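Local structure of probable endoglucanase (Gluconacetobacter xylinus, 1WZZ) at residues Gly147-Val151 and Asp195-Leu199; Asp163-Leu169 and Asp213-Arg219. The protein hydrolyses internal beta-1,4-glucosidic linkages in cellulose and carboxymethyl-cellulose as an endoglucanase of glycoside hydrolase family 8. All coordinates share one frame; numbering follows the deposited sequence.

Interaction 1: residues Gly147-Val151 and Asp195-Leu199; sequences GPYVV and DGIRL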
loop_
_atom_site.group_PDB
_atom_site.type_symbol
_atom_site.label_atom_id
_atom_site.label_comp_id
_atom_site.label_asym_id
_atom_site.label_seq_id
_atom_site.Cartn_x
_atom_site.Cartn_y
_atom_site.Cartn_z
ATOM N N GLY A 147 -8.740 -13.420 17.341
ATOM C CA GLY A 147 -7.995 -14.601 17.737
ATOM C C GLY A 147 -6.846 -14.152 18.626
ATOM O O GLY A 147 -7.020 -13.319 19.507
ATOM N N PRO A 148 -5.627 -14.663 18.416
ATOM C CA PRO A 148 -4.479 -14.276 19.241
ATOM C C PRO A 148 -3.718 -13.048 18.758
ATOM O O PRO A 148 -2.662 -12.681 19.289
ATOM C CB PRO A 148 -3.602 -15.523 19.176
ATOM C CG PRO A 148 -3.770 -15.899 17.715
ATOM C CD PRO A 148 -5.283 -15.783 17.521
ATOM N N TYR A 149 -4.260 -12.387 17.751
ATOM C CA TYR A 149 -3.538 -11.256 17.192
ATOM C C TYR A 149 -4.194 -9.910 17.430
ATOM O O TYR A 149 -5.376 -9.854 17.759
ATOM C CB TYR A 149 -3.471 -11.368 15.675
ATOM C CG TYR A 149 -3.101 -12.728 15.119
ATOM C CD1 TYR A 149 -4.073 -13.578 14.600
ATOM C CD2 TYR A 149 -1.777 -13.125 15.094
ATOM C CE1 TYR A 149 -3.725 -14.821 14.056
ATOM C CE2 TYR A 149 -1.416 -14.350 14.559
ATOM C CZ TYR A 149 -2.381 -15.181 14.050
ATOM O OH TYR A 149 -1.994 -16.404 13.544
ATOM N N VAL A 150 -3.397 -8.866 17.262
ATOM C CA VAL A 150 -3.917 -7.484 17.256
ATOM C C VAL A 150 -3.724 -7.183 15.767
ATOM O O VAL A 150 -2.591 -7.220 15.254
ATOM C CB VAL A 150 -3.103 -6.526 18.076
ATOM C CG1 VAL A 150 -3.628 -5.078 17.861
ATOM C CG2 VAL A 150 -3.292 -6.861 19.564
ATOM N N VAL A 151 -4.822 -6.924 15.076
ATOM C CA VAL A 151 -4.760 -6.703 13.633
ATOM C C VAL A 151 -5.079 -5.290 13.215
ATOM O O VAL A 151 -5.677 -4.543 13.977
ATOM C CB VAL A 151 -5.735 -7.633 12.925
ATOM C CG1 VAL A 151 -5.433 -9.103 13.394
ATOM C CG2 VAL A 151 -7.202 -7.270 13.295
ATOM N N ASP A 195 2.559 -8.923 14.820
ATOM C CA ASP A 195 1.495 -9.798 14.379
ATOM C C ASP A 195 1.361 -9.706 12.847
ATOM O O ASP A 195 0.939 -10.652 12.216
ATOM C CB ASP A 195 0.171 -9.473 15.082
ATOM C CG ASP A 195 0.057 -10.155 16.451
ATOM O OD1 ASP A 195 0.751 -11.182 16.668
ATOM O OD2 ASP A 195 -0.728 -9.683 17.308
ATOM N N GLY A 196 1.734 -8.566 12.258
ATOM C CA GLY A 196 1.675 -8.472 10.797
ATOM C C GLY A 196 2.646 -9.501 10.207
ATOM O O GLY A 196 2.333 -10.174 9.216
ATOM N N ILE A 197 3.826 -9.594 10.802
ATOM C CA ILE A 197 4.821 -10.579 10.344
ATOM C C ILE A 197 4.231 -11.994 10.506
ATOM O O ILE A 197 4.322 -12.839 9.602
ATOM C CB ILE A 197 6.141 -10.426 11.139
ATOM C CG1 ILE A 197 6.808 -9.100 10.749
ATOM C CG2 ILE A 197 7.099 -11.617 10.842
ATOM C CD1 ILE A 197 7.945 -8.637 11.660
ATOM N N ARG A 198 3.604 -12.267 11.646
ATOM C CA ARG A 198 3.013 -13.577 11.849
ATOM C C ARG A 198 1.917 -13.895 10.835
ATOM O O ARG A 198 1.801 -15.048 10.378
ATOM C CB ARG A 198 2.423 -13.712 13.268
ATOM C CG ARG A 198 3.425 -13.569 14.359
ATOM C CD ARG A 198 2.755 -13.926 15.692
ATOM N NE ARG A 198 3.749 -14.022 16.754
ATOM C CZ ARG A 198 4.089 -13.026 17.564
ATOM N NH1 ARG A 198 3.509 -11.827 17.453
ATOM N NH2 ARG A 198 5.021 -13.228 18.488
ATOM N N LEU A 199 1.112 -12.888 10.481
ATOM C CA LEU A 199 0.011 -13.084 9.543
ATOM C C LEU A 199 0.522 -13.336 8.135
ATOM O O LEU A 199 -0.017 -14.161 7.419
ATOM C CB LEU A 199 -0.955 -11.885 9.581
ATOM C CG LEU A 199 -1.804 -11.902 10.876
ATOM C CD1 LEU A 199 -2.304 -10.476 11.110
ATOM C CD2 LEU A 199 -2.960 -12.882 10.796
HETATM O O HOH W 1 0.192 -12.828 18.669
#
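Tyr-149 and Asp-195 mark the nearest backbone approach, 5.9 Å between their CA atoms, where strand 149-151 runs almost perpendicular to helix 195-199; the axes pass 8.6 Å apart at 99°. The strand belongs to a two-stranded antiparallel hairpin with 143-146, an addition to the (alpha/alpha)6 barrel of this family, and here it rests against helix 188-202. Asp-195 ties the two together. Its OD2 accepts the backbone N-H of Val-150 at 2.8 Å, on the anti side, and also takes a hydrogen bond from Gln-191 one helical turn earlier. OD1 is shared between Arg-198 NH1, a salt bridge reaching it from above the carboxylate plane, and a water that also donates to the carbonyl of Pro-148. Two oxygens thus have four donors, which probably stabilises the buried carboxylate as an anion. With CG anti to its carbonyl carbon (chi1 -45°), the Tyr-149 ring is turned toward the helix; its CD2 edge meets Asp-195, whose OD1 is 3.6 Å from CD2, ring and carboxylate planes 89° apart. Pro-148 CG covers one face of the ring; over the opposite face, Leu-199 CD2 makes a CH-pi contact 3.9 Å from the ring centroid, while its sister methyl CD1 meets Val-151 CG1 at 4.1 Å.

Interaction 2: residues Asp163-Leu169 and Asp213-Arg219; sequences DSVILNL and DWLAVNR
Val-165 and Val-217 sit opposite each other across the strands as a hydrogen-bonded pair, their side chains side by side on one face of an antiparallel sheet in which strand 215-218 is the middle strand between 164-167 and 224-226, an accessory to the (alpha/alpha)6 barrel. Two reciprocal pairs of N-H...O=C bonds, at Val-165/Val-217 and Leu-167/Leu-215, join the strands, and Arg-219 N to Asp-163 O (2.8 Å) extends the bonding beyond them. On that same face Leu-167 CD1 packs on Val-217 CG2 at 3.7 Å; on the other, Ile-166 CD1 covers Ala-216 CB.

Asn-168, just past the end of strand 164-167, shows how a buried polar side chain is placed. With CG anti to the backbone N (chi1 -171°), the chain is carried across Trp-214: CB lies 3.7 Å from CZ3 of that indole, and CG lies 3.2 Å from the carbonyl oxygen of Asp-213. From there the amide divides. OD1 is hydrogen-bonded to Ser-170 OG, whereas ND2 sits 3.2 Å above the indole plane, offset toward the rim, and donates to Asp-237 OD1. The amide stands steeply on the ring, its plane 73° from the indole, with the nitrogen nearest the ring. With an alanine in place of Trp-214, the amide nitrogen of Asn-168 is likely to lose its aromatic floor, Ile-166 CG2 to face a gap, and Trp-230 to be left without its stacking partner. The side chain of Asn-168 lies about 7 Å from that of Asp-106, the predicted nucleophile, and about 8 Å from that of Glu-49, the probable proton donor, so this end of the contact borders the probable active site. At the far end of the pairing, Arg-219 folds back over strand 164-167, its CD 3.5 Å from Val-165 CG1.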
loop_
_atom_site.group_PDB
_atom_site.type_symbol
_atom_site.label_atom_id
_atom_site.label_comp_id
_atom_site.label_asym_id
_atom_site.label_seq_id
_atom_site.Cartn_x
_atom_site.Cartn_y
_atom_site.Cartn_z
ATOM N N ASP A 163 -18.600 -13.639 13.159
ATOM C CA ASP A 163 -17.611 -14.660 13.479
ATOM C C ASP A 163 -16.152 -14.383 13.111
ATOM O O ASP A 163 -15.252 -15.070 13.594
ATOM C CB ASP A 163 -18.046 -15.986 12.847
ATOM C CG ASP A 163 -19.338 -16.535 13.454
ATOM O OD1 ASP A 163 -19.876 -17.525 12.905
ATOM O OD2 ASP A 163 -19.810 -15.990 14.479
ATOM N N SER A 164 -15.897 -13.384 12.276
ATOM C CA SER A 164 -14.512 -13.134 11.900
ATOM C C SER A 164 -14.273 -11.701 11.465
ATOM O O SER A 164 -15.216 -10.918 11.344
ATOM C CB SER A 164 -14.123 -14.070 10.756
ATOM O OG SER A 164 -14.887 -13.785 9.603
ATOM N N VAL A 165 -13.002 -11.365 11.245
ATOM C CA VAL A 165 -12.655 -10.037 10.759
ATOM C C VAL A 165 -11.920 -10.244 9.459
ATOM O O VAL A 165 -11.209 -11.239 9.304
ATOM C CB VAL A 165 -11.715 -9.239 11.709
ATOM C CG1 VAL A 165 -12.460 -8.949 13.021
ATOM C CG2 VAL A 165 -10.409 -9.971 11.960
ATOM N N ILE A 166 -12.097 -9.298 8.551
ATOM C CA ILE A 166 -11.457 -9.350 7.252
ATOM C C ILE A 166 -10.289 -8.364 7.254
ATOM O O ILE A 166 -10.443 -7.209 7.685
ATOM C CB ILE A 166 -12.427 -8.948 6.135
ATOM C CG1 ILE A 166 -13.643 -9.891 6.111
ATOM C CG2 ILE A 166 -11.691 -8.936 4.790
ATOM C CD1 ILE A 166 -13.296 -11.345 6.065
ATOM N N LEU A 167 -9.132 -8.827 6.785
ATOM C CA LEU A 167 -7.932 -7.981 6.714
ATOM C C LEU A 167 -7.432 -7.947 5.276
ATOM O O LEU A 167 -7.695 -8.848 4.488
ATOM C CB LEU A 167 -6.777 -8.570 7.518
ATOM C CG LEU A 167 -7.051 -8.974 8.959
ATOM C CD1 LEU A 167 -5.811 -9.510 9.617
ATOM C CD2 LEU A 167 -7.568 -7.742 9.677
ATOM N N ASN A 168 -6.694 -6.897 4.958
ATOM C CA ASN A 168 -6.072 -6.816 3.647
ATOM C C ASN A 168 -4.601 -6.692 4.025
ATOM O O ASN A 168 -4.169 -5.657 4.512
ATOM C CB ASN A 168 -6.550 -5.599 2.877
ATOM C CG ASN A 168 -6.075 -5.643 1.446
ATOM O OD1 ASN A 168 -4.879 -5.901 1.191
ATOM N ND2 ASN A 168 -6.971 -5.429 0.517
ATOM N N LEU A 169 -3.827 -7.758 3.828
ATOM C CA LEU A 169 -2.435 -7.713 4.258
ATOM C C LEU A 169 -1.621 -6.648 3.555
ATOM O O LEU A 169 -0.641 -6.153 4.114
ATOM C CB LEU A 169 -1.770 -9.099 4.071
ATOM C CG LEU A 169 -2.306 -10.180 5.015
ATOM C CD1 LEU A 169 -1.720 -11.560 4.602
ATOM C CD2 LEU A 169 -1.930 -9.820 6.457
ATOM N N ASP A 213 -5.484 -11.346 -1.432
ATOM C CA ASP A 213 -5.787 -9.914 -1.371
ATOM C C ASP A 213 -6.578 -9.695 -0.055
ATOM O O ASP A 213 -6.360 -8.705 0.657
ATOM C CB ASP A 213 -6.692 -9.496 -2.540
ATOM C CG ASP A 213 -6.028 -9.630 -3.891
ATOM O OD1 ASP A 213 -4.828 -9.282 -4.031
ATOM O OD2 ASP A 213 -6.729 -10.080 -4.835
ATOM N N TRP A 214 -7.480 -10.631 0.270
ATOM C CA TRP A 214 -8.346 -10.502 1.454
ATOM C C TRP A 214 -8.306 -11.760 2.315
ATOM O O TRP A 214 -8.575 -12.870 1.834
ATOM C CB TRP A 214 -9.780 -10.231 0.995
ATOM C CG TRP A 214 -9.894 -8.996 0.154
ATOM C CD1 TRP A 214 -9.917 -8.932 -1.211
ATOM C CD2 TRP A 214 -10.009 -7.650 0.627
ATOM N NE1 TRP A 214 -10.036 -7.624 -1.622
ATOM C CE2 TRP A 214 -10.097 -6.817 -0.509
ATOM C CE3 TRP A 214 -10.048 -7.063 1.906
ATOM C CZ2 TRP A 214 -10.228 -5.428 -0.410
ATOM C CZ3 TRP A 214 -10.174 -5.664 1.998
ATOM C CH2 TRP A 214 -10.264 -4.874 0.841
ATOM N N LEU A 215 -7.960 -11.559 3.591
ATOM C CA LEU A 215 -7.794 -12.623 4.573
ATOM C C LEU A 215 -8.874 -12.589 5.655
ATOM O O LEU A 215 -9.172 -11.536 6.177
ATOM C CB LEU A 215 -6.455 -12.462 5.260
ATOM C CG LEU A 215 -5.992 -13.532 6.248
ATOM C CD1 LEU A 215 -5.601 -14.841 5.458
ATOM C CD2 LEU A 215 -4.790 -12.986 7.024
ATOM N N ALA A 216 -9.442 -13.746 5.993
ATOM C CA ALA A 216 -10.444 -13.792 7.060
ATOM C C ALA A 216 -9.769 -14.410 8.276
ATOM O O ALA A 216 -9.011 -15.389 8.167
ATOM C CB ALA A 216 -11.646 -14.641 6.628
ATOM N N VAL A 217 -10.013 -13.830 9.450
ATOM C CA VAL A 217 -9.443 -14.337 10.681
ATOM C C VAL A 217 -10.637 -14.642 11.592
ATOM O O VAL A 217 -11.402 -13.743 11.927
ATOM C CB VAL A 217 -8.570 -13.272 11.386
ATOM C CG1 VAL A 217 -7.933 -13.872 12.658
ATOM C CG2 VAL A 217 -7.499 -12.743 10.405
ATOM N N ASN A 218 -10.815 -15.906 11.970
ATOM C CA ASN A 218 -11.926 -16.265 12.867
ATOM C C ASN A 218 -11.663 -15.536 14.197
ATOM O O ASN A 218 -10.574 -15.621 14.766
ATOM C CB ASN A 218 -11.977 -17.794 13.053
ATOM C CG ASN A 218 -13.154 -18.244 13.926
ATOM O OD1 ASN A 218 -13.140 -18.059 15.124
ATOM N ND2 ASN A 218 -14.176 -18.812 13.306
ATOM N N ARG A 219 -12.651 -14.789 14.692
ATOM C CA ARG A 219 -12.426 -14.021 15.916
ATOM C C ARG A 219 -12.222 -14.883 17.146
ATOM O O ARG A 219 -11.453 -14.530 18.047
ATOM C CB ARG A 219 -13.576 -13.032 16.136
ATOM C CG ARG A 219 -13.772 -12.121 14.935
ATOM C CD ARG A 219 -14.319 -10.770 15.334
ATOM N NE ARG A 219 -15.654 -10.845 15.898
ATOM C CZ ARG A 219 -16.256 -9.827 16.501
ATOM N NH1 ARG A 219 -15.632 -8.664 16.617
ATOM N NH2 ARG A 219 -17.484 -9.969 16.985
HETATM O O HOH W 2 -15.912 -16.477 15.543
HETATM O O HOH W 3 -5.018 -10.186 2.928
#

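The two contacts illustrate how a helical barrel carries small sheets: their centres are about 11 Å apart, on the same side of the chain's centre. Along the chain their segments alternate, 147-151, 163-169, 195-199 and 213-219, so each interaction closes across a segment of the other. Leu-199 joins them, its CD1 3.9 Å from Leu-167 CD1 and its CB 3.9 Å from Leu-169 CD2, while Val-151 CG2 meets Leu-167 CD2. A probable hydrogen bond from Gly-147 N to Arg-219 O adds a polar link. Helix 188-202 thereby packs against both the hairpin and the three-stranded sheet. Interaction 1 lies away from the probable catalytic residues, whereas interaction 2 extends at Asn-168 toward them.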